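PDB 5ZI1: insecticidal crystal protein Cry7Cal from Bacillus thuringiensis, which is a crystal toxin active against the locust Locusta migratoria manilensis, and probably acts by binding receptors and inserting into the gut membrane, as in related Cry toxins. Local coordinates for residues Q508-R513 with S576-I581; V524-A529 with D593-I598. All coordinates share one frame; numbering follows the deposited sequence.

Contact 1. Residues Q508-R513 with S576-I581; sequences QVFRMR and SMLYII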
# COMPACT_ATOMS: atom_id res chain seq x y z
N GLN A 508 0.39 -14.49 -25.22
CA GLN A 508 -0.32 -13.43 -24.52
C GLN A 508 -0.20 -13.60 -23.01
O GLN A 508 -0.43 -14.69 -22.48
CB GLN A 508 -1.78 -13.41 -24.94
CG GLN A 508 -2.53 -12.21 -24.40
CD GLN A 508 -3.83 -11.92 -25.14
OE1 GLN A 508 -4.90 -11.90 -24.53
NE2 GLN A 508 -3.74 -11.69 -26.44
N VAL A 509 0.14 -12.52 -22.32
CA VAL A 509 0.25 -12.56 -20.86
C VAL A 509 -1.00 -11.97 -20.21
O VAL A 509 -1.65 -12.64 -19.39
CB VAL A 509 1.50 -11.82 -20.36
CG1 VAL A 509 1.51 -11.78 -18.84
CG2 VAL A 509 2.77 -12.47 -20.93
N PHE A 510 -1.36 -10.73 -20.55
CA PHE A 510 -2.53 -10.14 -19.92
C PHE A 510 -3.22 -9.18 -20.87
O PHE A 510 -2.68 -8.80 -21.92
CB PHE A 510 -2.17 -9.44 -18.59
CG PHE A 510 -1.33 -8.18 -18.72
CD1 PHE A 510 -1.85 -7.02 -19.27
CD2 PHE A 510 -0.05 -8.14 -18.21
CE1 PHE A 510 -1.10 -5.86 -19.35
CE2 PHE A 510 0.70 -6.98 -18.29
CZ PHE A 510 0.18 -5.85 -18.86
N ARG A 511 -4.44 -8.77 -20.49
CA ARG A 511 -5.15 -7.69 -21.17
C ARG A 511 -5.45 -6.57 -20.19
O ARG A 511 -5.76 -6.80 -19.03
CB ARG A 511 -6.49 -8.12 -21.72
CG ARG A 511 -6.65 -9.58 -21.94
CD ARG A 511 -7.73 -9.78 -22.92
NE ARG A 511 -7.96 -11.19 -23.21
CZ ARG A 511 -8.18 -11.65 -24.43
NH1 ARG A 511 -8.38 -12.94 -24.62
NH2 ARG A 511 -8.17 -10.80 -25.47
N MET A 512 -5.46 -5.35 -20.72
CA MET A 512 -5.65 -4.15 -19.93
C MET A 512 -6.36 -3.13 -20.80
O MET A 512 -6.06 -3.04 -22.00
CB MET A 512 -4.29 -3.65 -19.44
CG MET A 512 -4.30 -2.37 -18.65
SD MET A 512 -2.59 -1.95 -18.19
CE MET A 512 -2.26 -3.11 -16.87
N ARG A 513 -7.32 -2.41 -20.22
CA ARG A 513 -8.00 -1.33 -20.93
C ARG A 513 -7.46 0.01 -20.44
O ARG A 513 -7.31 0.21 -19.24
CB ARG A 513 -9.52 -1.37 -20.74
CG ARG A 513 -10.18 -2.58 -21.35
CD ARG A 513 -11.66 -2.35 -21.73
NE ARG A 513 -12.12 -3.44 -22.58
CZ ARG A 513 -12.66 -4.56 -22.12
NH1 ARG A 513 -12.85 -4.72 -20.81
NH2 ARG A 513 -13.04 -5.52 -22.96
N SER A 576 -4.93 -2.95 -24.55
CA SER A 576 -3.50 -3.23 -24.64
C SER A 576 -3.18 -4.59 -24.05
O SER A 576 -3.70 -4.96 -22.99
CB SER A 576 -2.66 -2.18 -23.92
OG SER A 576 -2.71 -0.94 -24.58
N MET A 577 -2.29 -5.30 -24.73
CA MET A 577 -1.86 -6.63 -24.35
C MET A 577 -0.35 -6.63 -24.21
O MET A 577 0.34 -5.98 -24.99
CB MET A 577 -2.30 -7.67 -25.39
CG MET A 577 -3.55 -8.44 -25.00
SD MET A 577 -5.00 -8.11 -26.00
CE MET A 577 -4.96 -6.34 -26.16
N LEU A 578 0.14 -7.32 -23.18
CA LEU A 578 1.56 -7.61 -23.06
C LEU A 578 1.77 -9.05 -23.51
O LEU A 578 0.95 -9.92 -23.22
CB LEU A 578 2.07 -7.44 -21.62
CG LEU A 578 3.60 -7.56 -21.47
CD1 LEU A 578 4.16 -6.46 -20.59
CD2 LEU A 578 4.02 -8.92 -20.95
N TYR A 579 2.86 -9.27 -24.25
CA TYR A 579 3.16 -10.57 -24.81
C TYR A 579 4.57 -10.98 -24.42
O TYR A 579 5.45 -10.14 -24.27
CB TYR A 579 3.06 -10.57 -26.35
CG TYR A 579 1.75 -10.10 -26.92
CD1 TYR A 579 1.50 -8.75 -27.10
CD2 TYR A 579 0.78 -11.00 -27.32
CE1 TYR A 579 0.31 -8.31 -27.64
CE2 TYR A 579 -0.42 -10.57 -27.87
CZ TYR A 579 -0.65 -9.23 -28.02
OH TYR A 579 -1.83 -8.78 -28.56
N ILE A 580 4.75 -12.28 -24.28
CA ILE A 580 6.06 -12.91 -24.21
C ILE A 580 6.16 -13.80 -25.43
O ILE A 580 5.34 -14.71 -25.60
CB ILE A 580 6.26 -13.72 -22.93
CG1 ILE A 580 6.21 -12.83 -21.69
CG2 ILE A 580 7.58 -14.50 -22.99
CD1 ILE A 580 7.31 -11.80 -21.63
N ILE A 581 7.15 -13.56 -26.28
CA ILE A 581 7.32 -14.34 -27.50
C ILE A 581 7.97 -15.65 -27.08
O ILE A 581 9.19 -15.72 -26.89
CB ILE A 581 8.14 -13.60 -28.55
CG1 ILE A 581 7.62 -12.16 -28.71
CG2 ILE A 581 8.11 -14.33 -29.89
CD1 ILE A 581 6.14 -12.08 -29.00

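Contact 2. Residues V524-A529 with D593-I598; sequences VRVRYA and DKIEFI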
# COMPACT_ATOMS: atom_id res chain seq x y z
N VAL A 524 6.52 2.49 -23.93
CA VAL A 524 6.14 1.62 -22.83
C VAL A 524 7.40 1.07 -22.18
O VAL A 524 8.17 0.34 -22.81
CB VAL A 524 5.22 0.49 -23.31
CG1 VAL A 524 4.98 -0.55 -22.21
CG2 VAL A 524 3.89 1.05 -23.76
N ARG A 525 7.60 1.40 -20.91
CA ARG A 525 8.71 0.88 -20.12
C ARG A 525 8.15 -0.07 -19.07
O ARG A 525 7.36 0.34 -18.21
CB ARG A 525 9.48 2.02 -19.47
CG ARG A 525 10.75 1.60 -18.75
CD ARG A 525 11.55 2.82 -18.36
NE ARG A 525 10.88 3.60 -17.34
CZ ARG A 525 11.28 4.81 -16.93
NH1 ARG A 525 12.33 5.39 -17.47
NH2 ARG A 525 10.62 5.44 -15.97
N VAL A 526 8.54 -1.32 -19.16
CA VAL A 526 8.16 -2.33 -18.18
C VAL A 526 9.24 -2.43 -17.11
O VAL A 526 10.44 -2.44 -17.41
CB VAL A 526 7.95 -3.69 -18.87
CG1 VAL A 526 7.69 -4.75 -17.83
CG2 VAL A 526 6.82 -3.59 -19.88
N ARG A 527 8.82 -2.45 -15.85
CA ARG A 527 9.70 -2.73 -14.73
C ARG A 527 9.53 -4.22 -14.42
O ARG A 527 8.46 -4.64 -13.96
CB ARG A 527 9.35 -1.85 -13.53
CG ARG A 527 10.11 -2.18 -12.26
CD ARG A 527 9.94 -1.08 -11.24
NE ARG A 527 11.04 -1.09 -10.27
CZ ARG A 527 11.05 -1.82 -9.16
NH1 ARG A 527 10.04 -2.63 -8.87
NH2 ARG A 527 12.11 -1.76 -8.35
N TYR A 528 10.59 -5.00 -14.69
CA TYR A 528 10.49 -6.45 -14.75
C TYR A 528 11.68 -7.10 -14.06
O TYR A 528 12.67 -6.45 -13.70
CB TYR A 528 10.43 -6.94 -16.19
CG TYR A 528 11.80 -7.05 -16.81
CD1 TYR A 528 12.48 -5.92 -17.23
CD2 TYR A 528 12.44 -8.27 -16.94
CE1 TYR A 528 13.76 -6.00 -17.77
CE2 TYR A 528 13.71 -8.37 -17.46
CZ TYR A 528 14.37 -7.23 -17.89
OH TYR A 528 15.64 -7.32 -18.44
N ALA A 529 11.58 -8.42 -13.89
CA ALA A 529 12.66 -9.25 -13.39
C ALA A 529 12.58 -10.58 -14.12
O ALA A 529 11.48 -11.03 -14.46
CB ALA A 529 12.58 -9.45 -11.88
N ASP A 593 6.19 -6.06 -12.82
CA ASP A 593 5.75 -5.24 -11.72
C ASP A 593 4.86 -4.11 -12.26
O ASP A 593 3.63 -4.22 -12.21
CB ASP A 593 6.96 -4.72 -10.94
CG ASP A 593 6.61 -3.66 -9.92
OD1 ASP A 593 5.47 -3.68 -9.41
OD2 ASP A 593 7.48 -2.80 -9.65
N LYS A 594 5.47 -3.06 -12.80
CA LYS A 594 4.73 -1.90 -13.28
C LYS A 594 4.86 -1.75 -14.79
O LYS A 594 5.85 -2.19 -15.42
CB LYS A 594 5.22 -0.62 -12.61
CG LYS A 594 5.24 -0.67 -11.09
CD LYS A 594 3.81 -0.72 -10.48
CE LYS A 594 3.87 -0.87 -8.95
NZ LYS A 594 4.68 0.21 -8.30
N ILE A 595 3.85 -1.12 -15.38
CA ILE A 595 3.86 -0.73 -16.78
C ILE A 595 3.89 0.78 -16.82
O ILE A 595 3.03 1.43 -16.22
CB ILE A 595 2.64 -1.26 -17.53
CG1 ILE A 595 2.36 -2.69 -17.09
CG2 ILE A 595 2.88 -1.17 -19.02
CD1 ILE A 595 3.42 -3.63 -17.57
N GLU A 596 4.89 1.34 -17.50
CA GLU A 596 5.07 2.79 -17.48
C GLU A 596 4.93 3.34 -18.88
O GLU A 596 5.67 2.94 -19.80
CB GLU A 596 6.41 3.17 -16.86
CG GLU A 596 6.47 2.82 -15.39
CD GLU A 596 7.85 3.05 -14.81
OE1 GLU A 596 8.78 3.28 -15.62
OE2 GLU A 596 7.99 3.01 -13.56
N PHE A 597 3.97 4.24 -19.04
CA PHE A 597 3.70 4.93 -20.29
C PHE A 597 4.43 6.25 -20.25
O PHE A 597 4.10 7.14 -19.47
CB PHE A 597 2.19 5.09 -20.48
CG PHE A 597 1.48 3.77 -20.58
CD1 PHE A 597 1.11 3.08 -19.44
CD2 PHE A 597 1.24 3.20 -21.81
CE1 PHE A 597 0.48 1.84 -19.53
CE2 PHE A 597 0.61 1.96 -21.90
CZ PHE A 597 0.24 1.28 -20.76
N ILE A 598 5.46 6.36 -21.08
CA ILE A 598 6.35 7.52 -21.10
C ILE A 598 5.91 8.42 -22.25
O ILE A 598 5.72 7.92 -23.37
CB ILE A 598 7.82 7.07 -21.26
CG1 ILE A 598 8.25 6.29 -20.00
CG2 ILE A 598 8.75 8.27 -21.55
CD1 ILE A 598 9.53 5.53 -20.17

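Contact 1. Residues Q508-R513 with S576-I581
The Phe510 ring carries Leu578 over one face. Leu578 CB stands 3.9 Å from the centroid of the Phe510 ring, displaced toward the rim, in a CH-pi contact. Phe510 CG lies between its own N and carbonyl carbon (chi1 69°), and CE2 of the ring comes 3.6 Å from Leu578 CB. On the other side of the sheet, the Gln508 amide and the Tyr579 ring are turned 81° apart. Gln508 NE2 approaches the ring obliquely, 3.8 Å from Tyr579 CE2. Gln508 OE1 sits over the centre of one face of the Arg511 guanidinium, while Met577 SD comes to that group obliquely. Arg511 NE forms a salt bridge with Glu478 OE2, outside the two segments.

Met577 packs against Gln508. Its chain bends at chi2 and chi3, and Met577 CG lies 3.5 Å from Gln508 CD. The same carbon is also 3.2 Å from Phe510 O. Val509 CG2 meets two side chains, Leu578 through CD2 and Ile580 through CG1, the latter at 3.5 Å.

The backbones run antiparallel. Val509 N bonds to Leu578 O at 2.9 Å. Met512 and Ser576 bond in both directions, N to O. The bond from Leu578 N to Phe510 O is weak, at 3.4 Å. Ser576 OG turns to Ala573 O.

The register shifts by one between the pairs Gln508–Tyr579 and Phe510–Leu578, which makes a beta bulge. Leu497 and Ile499 of strand 496-500 pack on Val509, and Leu497 also touches Phe510. Phe510, Met512, Ser576 and Leu578 lie on one face, from which Phe510 and Leu578 reach the other sheet. Gln508, Arg511, Met577 and Tyr579 lie on the opposite face. This is a bulged antiparallel strand pair in the C-terminal beta-sandwich, domain III of a three-domain Cry toxin.

Contact 2. Residues V524-A529 with D593-I598
Arg525 grips Glu596 side-on with NE and NH2, and both bonds end on Glu596 OE1. The NE bond is 2.7 Å from Arg525 NE to Glu596 OE1 and meets the oxygen nearly along its C-O axis. NH2 comes from above the carboxylate plane. Ile598 CD1 lies over one face of the Arg525 guanidinium. A second salt bridge joins Arg527 NH1 to Asp593 OD2 at 2.7 Å, on the anti side of that oxygen but 30° out of the carboxylate plane.

The other face is apolar. Val524 CG1 meets Ile595 CG2 at 3.9 Å, and Val524 CG2 lies beside the Phe597 ring.

Backbone bonds hold the strands in register: Arg525 and Glu596 bond both ways, and Arg527 N bonds to Lys594 O. Asp593 N bonds to Arg527 O, and Asp593 and Lys594 both face Arg527.

Further out, Tyr241 OH and Gln470 NE2 bond to Glu596 OE2. Thr240 O takes Arg525 NH2, and Tyr241 makes a cation-pi contact with Arg525. The buried Arg525–Glu596 pair thus has partners on both its charged groups, and Arg527 makes a cation-pi contact with Tyr559. The arrangement is an antiparallel pair with a classic beta bulge, in the second sheet of the domain III sandwich.

How the contacts relate
Contacts 1 and 2 have centres about 13 Å apart and belong to the same C-terminal domain III. Contact 1 lies in the sheet that holds strands 508-513, 575-580 and 534-538. Contact 2 lies in the sheet that holds strands 521-530, 560-571 and 589-599. The two sheets meet through apolar side chains: Leu578 CD1 is 4.0 Å from Val526 CG2, and Phe510 CZ is 4.1 Å from Ile595 CD1. Along the chain the segments alternate. Strand 508-513 is followed by 521-530, and 575-580 by 589-599, each passing from one sheet to the other. The chain thus ties both layers of the sandwich together across a shared core.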